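AGR_C_1268p (Agrobacterium tumefaciens str. C58, PDB 2GHS) probably acts as a metal-dependent, gluconolactonase-like hydrolase of the SMP-30/regucalcin family, binding one divalent cation per subunit. Local coordinates at residues G53-P58 against R319-Y324. Numbering follows the deposited sequence.
Sequences GPTFDP and RFEPLY
With CG anti to the carbonyl carbon (chi1 -61°), F320 lays its ring against P58, one face meeting the proline, while F56 holds CG anti to its own backbone N (chi1 -174°) and brings the CD2 edge of its ring beside F320. P58 CB stands 3.7 Å from the centroid of the F320 ring and only 9° off the ring normal, which identifies a CH-pi contact over the face; P58 CG reaches the same ring at F320 CG. F56 meets F320 apolarly, F56 CD2 lying 3.7 Å from F320 CE1, with the F320 atom near the plane of the F56 ring. Further along, T55 OG1 touches the aliphatic part of E321, 3.5 Å from E321 CG. No direct hydrogen bond joins the two backbones; a water bridges them instead, donating to F56 O at 2.7 Å and accepting from E321 N at 2.9 Å. Outside the two segments, E321 OE2 forms a salt bridge with R140, and F56 packs on I279 of strand 273-279. T55 pairs with W64 of the adjacent strand 62-67 through backbone hydrogen bonding. The contact thus lays the irregular segment 319-324, close to the C-terminus, against strand 51-57, the edge strand of a four-stranded antiparallel blade, within the beta-propeller fold of the SMP-30 family.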
loop_
_atom_site.group_PDB
_atom_site.type_symbol
_atom_site.label_atom_id
_atom_site.label_comp_id
_atom_site.label_asym_id
_atom_site.label_seq_id
_atom_site.Cartn_x
_atom_site.Cartn_y
_atom_site.Cartn_z
ATOM N N GLY A 53 -3.586 1.943 0.218
ATOM C CA GLY A 53 -3.840 0.542 0.438
ATOM C C GLY A 53 -4.568 -0.261 -0.646
ATOM O O GLY A 53 -5.318 -1.182 -0.308
ATOM N N PRO A 54 -4.345 0.053 -1.932
ATOM C CA PRO A 54 -5.105 -0.682 -2.954
ATOM C C PRO A 54 -4.711 -2.134 -3.056
ATOM O O PRO A 54 -3.520 -2.472 -2.829
ATOM C CB PRO A 54 -4.687 0.004 -4.279
ATOM C CG PRO A 54 -3.389 0.602 -3.983
ATOM C CD PRO A 54 -3.431 1.023 -2.529
ATOM N N THR A 55 -5.660 -2.999 -3.414
ATOM C CA THR A 55 -5.358 -4.409 -3.648
ATOM C C THR A 55 -6.425 -4.973 -4.585
ATOM O O THR A 55 -7.435 -4.301 -4.861
ATOM C CB THR A 55 -5.249 -5.187 -2.285
ATOM O OG1 THR A 55 -4.793 -6.526 -2.514
ATOM C CG2 THR A 55 -6.560 -5.226 -1.560
ATOM N N PHE A 56 -6.180 -6.147 -5.156
ATOM C CA PHE A 56 -7.070 -6.685 -6.163
ATOM C C PHE A 56 -7.460 -8.104 -5.740
ATOM O O PHE A 56 -6.606 -8.887 -5.275
ATOM C CB PHE A 56 -6.360 -6.779 -7.514
ATOM C CG PHE A 56 -7.256 -7.192 -8.665
ATOM C CD1 PHE A 56 -8.291 -6.387 -9.115
ATOM C CD2 PHE A 56 -6.995 -8.355 -9.326
ATOM C CE1 PHE A 56 -9.074 -6.803 -10.174
ATOM C CE2 PHE A 56 -7.759 -8.743 -10.397
ATOM C CZ PHE A 56 -8.786 -7.970 -10.809
ATOM N N ASP A 57 -8.744 -8.401 -5.893
ATOM C CA ASP A 57 -9.306 -9.770 -5.749
ATOM C C ASP A 57 -9.577 -10.392 -7.112
ATOM O O ASP A 57 -10.573 -10.064 -7.750
ATOM C CB ASP A 57 -10.606 -9.711 -4.909
ATOM C CG ASP A 57 -11.185 -11.091 -4.585
ATOM O OD1 ASP A 57 -10.786 -12.100 -5.218
ATOM O OD2 ASP A 57 -12.060 -11.169 -3.676
ATOM N N PRO A 58 -8.705 -11.297 -7.563
ATOM C CA PRO A 58 -8.845 -11.898 -8.871
ATOM C C PRO A 58 -10.099 -12.771 -9.042
ATOM O O PRO A 58 -10.615 -12.890 -10.137
ATOM C CB PRO A 58 -7.548 -12.704 -9.025
ATOM C CG PRO A 58 -7.113 -12.985 -7.687
ATOM C CD PRO A 58 -7.533 -11.824 -6.844
ATOM N N ARG A 319 1.977 -10.107 -9.624
ATOM C CA ARG A 319 1.493 -11.281 -8.919
ATOM C C ARG A 319 0.376 -10.863 -7.998
ATOM O O ARG A 319 0.406 -9.775 -7.417
ATOM C CB ARG A 319 2.576 -11.941 -8.088
ATOM C CG ARG A 319 3.434 -11.008 -7.305
ATOM C CD ARG A 319 4.363 -11.781 -6.300
ATOM N NE ARG A 319 5.739 -11.323 -6.460
ATOM C CZ ARG A 319 6.455 -10.633 -5.567
ATOM N NH1 ARG A 319 5.974 -10.331 -4.368
ATOM N NH2 ARG A 319 7.694 -10.257 -5.900
ATOM N N PHE A 320 -0.616 -11.728 -7.879
ATOM C CA PHE A 320 -1.704 -11.445 -6.987
ATOM C C PHE A 320 -1.248 -11.591 -5.547
ATOM O O PHE A 320 -0.335 -12.340 -5.235
ATOM C CB PHE A 320 -2.880 -12.357 -7.244
ATOM C CG PHE A 320 -3.466 -12.237 -8.657
ATOM C CD1 PHE A 320 -3.933 -11.019 -9.126
ATOM C CD2 PHE A 320 -3.572 -13.333 -9.480
ATOM C CE1 PHE A 320 -4.473 -10.898 -10.387
ATOM C CE2 PHE A 320 -4.141 -13.222 -10.746
ATOM C CZ PHE A 320 -4.592 -11.982 -11.184
ATOM N N GLU A 321 -1.886 -10.803 -4.681
ATOM C CA GLU A 321 -1.503 -10.735 -3.297
ATOM C C GLU A 321 -1.846 -12.039 -2.586
ATOM O O GLU A 321 -2.872 -12.663 -2.876
ATOM C CB GLU A 321 -2.226 -9.535 -2.629
ATOM C CG GLU A 321 -1.777 -8.162 -3.174
ATOM C CD GLU A 321 -0.287 -7.795 -2.903
ATOM O OE1 GLU A 321 0.239 -8.126 -1.843
ATOM O OE2 GLU A 321 0.389 -7.187 -3.768
ATOM N N PRO A 322 -0.966 -12.490 -1.697
ATOM C CA PRO A 322 -1.269 -13.666 -0.896
ATOM C C PRO A 322 -2.468 -13.492 0.002
ATOM O O PRO A 322 -2.800 -12.370 0.385
ATOM C CB PRO A 322 -0.033 -13.815 0.008
ATOM C CG PRO A 322 1.023 -13.113 -0.717
ATOM C CD PRO A 322 0.389 -11.981 -1.410
ATOM N N LEU A 323 -3.029 -14.632 0.420
ATOM C CA LEU A 323 -4.143 -14.663 1.370
ATOM C C LEU A 323 -3.624 -14.686 2.799
ATOM O O LEU A 323 -2.616 -15.349 3.102
ATOM C CB LEU A 323 -5.013 -15.897 1.158
ATOM C CG LEU A 323 -5.735 -16.121 -0.144
ATOM C CD1 LEU A 323 -6.851 -17.153 0.067
ATOM C CD2 LEU A 323 -6.287 -14.882 -0.663
ATOM N N TYR A 324 -4.333 -13.998 3.687
ATOM C CA TYR A 324 -4.064 -14.102 5.104
ATOM C C TYR A 324 -4.615 -15.404 5.658
ATOM O O TYR A 324 -5.776 -15.731 5.428
ATOM C CB TYR A 324 -4.692 -12.953 5.867
ATOM C CG TYR A 324 -4.458 -12.969 7.358
ATOM C CD1 TYR A 324 -3.223 -12.615 7.922
ATOM C CD2 TYR A 324 -5.478 -13.343 8.239
ATOM C CE1 TYR A 324 -3.037 -12.630 9.294
ATOM C CE2 TYR A 324 -5.296 -13.336 9.606
ATOM C CZ TYR A 324 -4.073 -12.990 10.146
ATOM O OH TYR A 324 -3.871 -12.941 11.487
HETATM O O HOH W 1 -3.955 -9.202 -5.919
#